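Local atomic coordinates of pngf-ii (Elizabethkingia meningoseptica, PDB entry 4R4X), a protein that probably removes N-linked glycans from glycoproteins and glycopeptides as a bacterial peptide:N-glycosidase related to PNGase F. Residues Ser25-Glu37 with Pro47-Glu59. Numbering follows the deposited sequence.
With ZN (zinc ion), chain B.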
loop_
_atom_site.group_PDB
_atom_site.type_symbol
_atom_site.label_atom_id
_atom_site.label_comp_id
_atom_site.label_asym_id
_atom_site.label_seq_id
_atom_site.Cartn_x
_atom_site.Cartn_y
_atom_site.Cartn_z
ATOM N N SER A 25 4.367 -22.868 29.669
ATOM C CA SER A 25 3.481 -23.973 29.306
ATOM C C SER A 25 2.705 -24.341 30.553
ATOM O O SER A 25 3.301 -24.479 31.640
ATOM C CB SER A 25 4.284 -25.172 28.795
ATOM O OG SER A 25 3.475 -26.333 28.555
ATOM N N ILE A 26 1.391 -24.482 30.415
ATOM C CA ILE A 26 0.559 -25.011 31.483
ATOM C C ILE A 26 -0.083 -26.290 31.000
ATOM O O ILE A 26 -0.727 -26.311 29.942
ATOM C CB ILE A 26 -0.512 -24.011 31.926
ATOM C CG1 ILE A 26 0.163 -22.734 32.425
ATOM C CG2 ILE A 26 -1.380 -24.626 33.015
ATOM C CD1 ILE A 26 -0.802 -21.615 32.742
ATOM N N THR A 27 0.084 -27.370 31.756
ATOM C CA THR A 27 -0.273 -28.663 31.219
ATOM C C THR A 27 -0.754 -29.655 32.264
ATOM O O THR A 27 -0.293 -29.637 33.403
ATOM C CB THR A 27 0.936 -29.237 30.445
ATOM O OG1 THR A 27 0.521 -30.377 29.697
ATOM C CG2 THR A 27 2.072 -29.622 31.385
ATOM N N ASN A 28 -1.705 -30.486 31.861
ATOM C CA ASN A 28 -2.111 -31.664 32.612
ATOM C C ASN A 28 -2.375 -32.766 31.595
ATOM O O ASN A 28 -2.179 -32.554 30.391
ATOM C CB ASN A 28 -3.327 -31.370 33.526
ATOM C CG ASN A 28 -4.526 -30.782 32.780
ATOM O OD1 ASN A 28 -5.150 -29.817 33.211
ATOM N ND2 ASN A 28 -4.849 -31.362 31.684
ATOM N N SER A 29 -2.835 -33.931 32.038
ATOM C CA SER A 29 -3.003 -35.056 31.113
ATOM C C SER A 29 -4.094 -34.860 30.057
ATOM O O SER A 29 -4.130 -35.619 29.100
ATOM C CB SER A 29 -3.235 -36.360 31.876
ATOM O OG SER A 29 -4.439 -36.297 32.615
ATOM N N ASP A 30 -4.968 -33.866 30.220
ATOM C CA ASP A 30 -6.083 -33.621 29.274
ATOM C C ASP A 30 -5.834 -32.496 28.250
ATOM O O ASP A 30 -6.255 -32.604 27.106
ATOM C CB ASP A 30 -7.365 -33.257 30.035
ATOM C CG ASP A 30 -7.810 -34.349 31.000
ATOM O OD1 ASP A 30 -7.967 -35.498 30.549
ATOM O OD2 ASP A 30 -7.999 -34.047 32.195
ATOM N N LYS A 31 -5.174 -31.428 28.689
ATOM C CA LYS A 31 -5.020 -30.190 27.913
ATOM C C LYS A 31 -3.672 -29.549 28.203
ATOM O O LYS A 31 -3.214 -29.596 29.344
ATOM C CB LYS A 31 -6.074 -29.161 28.336
ATOM C CG LYS A 31 -7.517 -29.538 28.092
ATOM C CD LYS A 31 -7.914 -29.227 26.664
ATOM C CE LYS A 31 -9.098 -30.056 26.218
ATOM N NZ LYS A 31 -9.601 -29.440 24.964
ATOM N N THR A 32 -3.058 -28.920 27.204
ATOM C CA THR A 32 -1.943 -28.007 27.485
ATOM C C THR A 32 -2.089 -26.677 26.760
ATOM O O THR A 32 -2.611 -26.603 25.634
ATOM C CB THR A 32 -0.520 -28.614 27.284
ATOM O OG1 THR A 32 0.204 -27.991 26.209
ATOM C CG2 THR A 32 -0.558 -30.043 27.106
ATOM N N LEU A 33 -1.661 -25.633 27.456
ATOM C CA LEU A 33 -1.753 -24.257 26.998
ATOM C C LEU A 33 -0.337 -23.711 26.877
ATOM O O LEU A 33 0.468 -23.901 27.778
ATOM C CB LEU A 33 -2.580 -23.439 27.993
ATOM C CG LEU A 33 -2.519 -21.926 27.790
ATOM C CD1 LEU A 33 -3.339 -21.598 26.575
ATOM C CD2 LEU A 33 -3.023 -21.181 29.023
ATOM N N LEU A 34 -0.023 -23.089 25.740
ATOM C CA LEU A 34 1.277 -22.500 25.522
ATOM C C LEU A 34 1.151 -21.010 25.240
ATOM O O LEU A 34 0.478 -20.574 24.289
ATOM C CB LEU A 34 2.018 -23.226 24.390
ATOM C CG LEU A 34 3.331 -22.598 23.912
ATOM C CD1 LEU A 34 4.383 -22.528 25.019
ATOM C CD2 LEU A 34 3.853 -23.375 22.705
ATOM N N PHE A 35 1.772 -20.225 26.098
ATOM C CA PHE A 35 1.744 -18.795 25.945
ATOM C C PHE A 35 3.009 -18.181 26.551
ATOM O O PHE A 35 4.111 -18.773 26.447
ATOM C CB PHE A 35 0.372 -18.193 26.419
ATOM C CG PHE A 35 0.042 -18.329 27.909
ATOM C CD1 PHE A 35 0.803 -19.064 28.805
ATOM C CD2 PHE A 35 -1.119 -17.723 28.391
ATOM C CE1 PHE A 35 0.428 -19.159 30.149
ATOM C CE2 PHE A 35 -1.504 -17.820 29.722
ATOM C CZ PHE A 35 -0.711 -18.530 30.616
ATOM N N ASN A 36 2.883 -16.995 27.126
ATOM C CA ASN A 36 4.005 -16.337 27.747
ATOM C C ASN A 36 3.555 -15.377 28.857
ATOM O O ASN A 36 2.361 -15.212 29.099
ATOM C CB ASN A 36 4.854 -15.635 26.694
ATOM C CG ASN A 36 4.124 -14.501 25.997
ATOM O OD1 ASN A 36 3.448 -13.677 26.638
ATOM N ND2 ASN A 36 4.286 -14.430 24.666
ATOM N N GLU A 37 4.528 -14.774 29.528
ATOM C CA GLU A 37 4.270 -13.875 30.677
ATOM C C GLU A 37 3.369 -12.688 30.348
ATOM O O GLU A 37 2.366 -12.429 31.042
ATOM C CB GLU A 37 5.604 -13.383 31.282
ATOM C CG GLU A 37 6.066 -14.291 32.412
ATOM C CD GLU A 37 7.463 -13.985 32.941
ATOM O OE1 GLU A 37 8.108 -13.019 32.463
ATOM O OE2 GLU A 37 7.899 -14.742 33.840
ATOM N N PRO A 47 -1.364 -8.015 17.371
ATOM C CA PRO A 47 -1.925 -9.351 17.535
ATOM C C PRO A 47 -0.985 -10.226 18.340
ATOM O O PRO A 47 0.218 -10.062 18.253
ATOM C CB PRO A 47 -2.013 -9.859 16.100
ATOM C CG PRO A 47 -0.842 -9.233 15.422
ATOM C CD PRO A 47 -0.638 -7.881 16.098
ATOM N N PHE A 48 -1.533 -11.140 19.138
ATOM C CA PHE A 48 -0.730 -12.140 19.808
ATOM C C PHE A 48 -1.409 -13.504 19.705
ATOM O O PHE A 48 -2.599 -13.578 19.411
ATOM C CB PHE A 48 -0.402 -11.749 21.261
ATOM C CG PHE A 48 -1.590 -11.659 22.179
ATOM C CD1 PHE A 48 -2.121 -12.780 22.762
ATOM C CD2 PHE A 48 -2.130 -10.424 22.509
ATOM C CE1 PHE A 48 -3.199 -12.693 23.630
ATOM C CE2 PHE A 48 -3.216 -10.328 23.363
ATOM C CZ PHE A 48 -3.733 -11.468 23.946
ATOM N N GLU A 49 -0.631 -14.559 19.900
ATOM C CA GLU A 49 -1.134 -15.924 19.745
ATOM C C GLU A 49 -0.911 -16.805 20.949
ATOM O O GLU A 49 0.067 -16.664 21.696
ATOM C CB GLU A 49 -0.502 -16.599 18.546
ATOM C CG GLU A 49 -0.940 -16.037 17.207
ATOM C CD GLU A 49 -0.193 -16.719 16.089
ATOM O OE1 GLU A 49 -0.673 -17.787 15.627
ATOM O OE2 GLU A 49 0.877 -16.190 15.713
ATOM N N VAL A 50 -1.824 -17.748 21.094
ATOM C CA VAL A 50 -1.736 -18.797 22.091
ATOM C C VAL A 50 -1.996 -20.137 21.398
ATOM O O VAL A 50 -2.727 -20.199 20.408
ATOM C CB VAL A 50 -2.808 -18.488 23.180
ATOM C CG1 VAL A 50 -3.362 -19.726 23.827
ATOM C CG2 VAL A 50 -2.256 -17.501 24.197
ATOM N N ASN A 51 -1.416 -21.213 21.927
ATOM C CA ASN A 51 -1.681 -22.544 21.408
ATOM C C ASN A 51 -2.302 -23.436 22.509
ATOM O O ASN A 51 -1.976 -23.307 23.676
ATOM C CB ASN A 51 -0.353 -23.082 20.877
ATOM C CG ASN A 51 -0.467 -24.462 20.290
ATOM O OD1 ASN A 51 -0.660 -24.619 19.079
ATOM N ND2 ASN A 51 -0.318 -25.473 21.125
ATOM N N GLU A 52 -3.228 -24.316 22.143
ATOM C CA GLU A 52 -3.772 -25.291 23.080
ATOM C C GLU A 52 -3.873 -26.633 22.396
ATOM O O GLU A 52 -4.255 -26.714 21.227
ATOM C CB GLU A 52 -5.149 -24.889 23.593
ATOM C CG GLU A 52 -5.150 -23.622 24.432
ATOM C CD GLU A 52 -6.434 -23.423 25.230
ATOM O OE1 GLU A 52 -7.461 -24.047 24.895
ATOM O OE2 GLU A 52 -6.420 -22.636 26.205
ATOM N N ILE A 53 -3.521 -27.682 23.129
ATOM C CA ILE A 53 -3.551 -29.034 22.618
ATOM C C ILE A 53 -4.512 -29.829 23.459
ATOM O O ILE A 53 -4.401 -29.811 24.672
ATOM C CB ILE A 53 -2.171 -29.704 22.712
ATOM C CG1 ILE A 53 -1.176 -28.907 21.872
ATOM C CG2 ILE A 53 -2.271 -31.161 22.272
ATOM C CD1 ILE A 53 0.210 -29.500 21.770
ATOM N N ASN A 54 -5.436 -30.515 22.792
ATOM C CA ASN A 54 -6.358 -31.441 23.412
ATOM C C ASN A 54 -5.670 -32.791 23.403
ATOM O O ASN A 54 -5.406 -33.335 22.341
ATOM C CB ASN A 54 -7.662 -31.491 22.610
ATOM C CG ASN A 54 -8.667 -32.474 23.192
ATOM O OD1 ASN A 54 -8.302 -33.396 23.927
ATOM N ND2 ASN A 54 -9.937 -32.276 22.869
ATOM N N ARG A 55 -5.318 -33.293 24.577
ATOM C CA ARG A 55 -4.481 -34.487 24.646
ATOM C C ARG A 55 -5.279 -35.778 24.373
ATOM O O ARG A 55 -4.684 -36.819 24.132
ATOM C CB ARG A 55 -3.777 -34.562 25.997
ATOM C CG ARG A 55 -2.756 -33.462 26.236
ATOM C CD ARG A 55 -1.540 -33.577 25.313
ATOM N NE ARG A 55 -0.612 -32.463 25.511
ATOM C CZ ARG A 55 0.471 -32.247 24.751
ATOM N NH1 ARG A 55 0.810 -33.084 23.769
ATOM N NH2 ARG A 55 1.266 -31.231 25.002
ATOM N N LYS A 56 -6.609 -35.695 24.379
ATOM C CA LYS A 56 -7.468 -36.862 24.060
ATOM C C LYS A 56 -7.362 -37.243 22.583
ATOM O O LYS A 56 -7.331 -38.416 22.235
ATOM C CB LYS A 56 -8.940 -36.579 24.401
ATOM C CG LYS A 56 -9.392 -36.899 25.824
ATOM C CD LYS A 56 -8.417 -36.459 26.917
ATOM C CE LYS A 56 -7.538 -37.624 27.377
ATOM N NZ LYS A 56 -6.277 -37.211 28.059
ATOM N N ASN A 57 -7.302 -36.243 21.715
ATOM C CA ASN A 57 -7.304 -36.479 20.268
ATOM C C ASN A 57 -6.162 -35.796 19.500
ATOM O O ASN A 57 -6.108 -35.840 18.273
ATOM C CB ASN A 57 -8.683 -36.133 19.665
ATOM C CG ASN A 57 -9.114 -34.670 19.859
ATOM O OD1 ASN A 57 -10.236 -34.319 19.508
ATOM N ND2 ASN A 57 -8.260 -33.821 20.387
ATOM N N ASN A 58 -5.230 -35.190 20.234
ATOM C CA ASN A 58 -4.161 -34.406 19.627
ATOM C C ASN A 58 -4.628 -33.298 18.670
ATOM O O ASN A 58 -3.927 -32.934 17.754
ATOM C CB ASN A 58 -3.097 -35.317 18.991
ATOM C CG ASN A 58 -2.217 -35.992 20.038
ATOM O OD1 ASN A 58 -2.305 -35.691 21.229
ATOM N ND2 ASN A 58 -1.368 -36.921 19.599
ATOM N N GLU A 59 -5.797 -32.731 18.920
ATOM C CA GLU A 59 -6.210 -31.549 18.182
ATOM C C GLU A 59 -5.401 -30.355 18.695
ATOM O O GLU A 59 -5.484 -30.018 19.864
ATOM C CB GLU A 59 -7.707 -31.276 18.328
ATOM C CG GLU A 59 -8.164 -30.096 17.476
ATOM C CD GLU A 59 -9.643 -30.138 17.113
ATOM O OE1 GLU A 59 -10.393 -30.929 17.719
ATOM O OE2 GLU A 59 -10.060 -29.370 16.211
HETATM ZN ZN ZN B . -8.393 -24.009 26.947
HETATM O O HOH W 1 1.974 -19.183 22.015
#
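Thr32 and Ile53 form a hydrogen-bonded antiparallel pair between strands 31-36 and 48-54. Thr32 N donates to Ile53 O at 3.0 Å, and Ile53 N returns the bond to Thr32 O at 2.9 Å. Leu34 and Asn51 repeat this pattern, with Leu34 N 2.8 Å from Asn51 O. At one end the ladder reaches beyond the strand pair: Arg55 N donates to Asp30 O, lying 40° out of its carbonyl plane. At the other end a water donates to both Leu34 O and Glu49 O, bridging the strands where direct pairing stops.

Apolar contacts gather on the face that carries Leu33 and Glu52. Leu33 CD1 packs tightly against Val50 CG1, at 3.3 Å. Val50 sends its other methyl, CG2, to Phe35 CB and the edge of the Phe35 ring. Leu33 CD2 covers one face of that ring.

The zinc site lies on the same face. Glu52 CG is anti to the carbonyl carbon (chi1 -65°) and the chain runs on extended. Its carboxylate binds zinc in bidentate fashion, OE1 at 2.3 Å and OE2 at 2.5 Å; Asp159 is the other protein ligand. Leu33 CD1 also lies against OE2.

At the Asp30/Arg55 end polar groups take over. Asp30 OD1 and Lys56 NZ make a weak salt bridge at 3.5 Å. Asn54 OD1 accepts from Lys56 N, an Asx turn at the strand end. The Arg55 guanidinium lays one face on Ile53 CG2, and its NH2 bonds to Gln130.

The two strands, joined through helix 37-40, belong to the N-terminal domain. Strand 31-36 also pairs with strand 23-27, and strand 48-54 with strand 59-65, both antiparallel. Helix 37-40 follows strand 31-36, and Asn36 caps its start through Ile39 N.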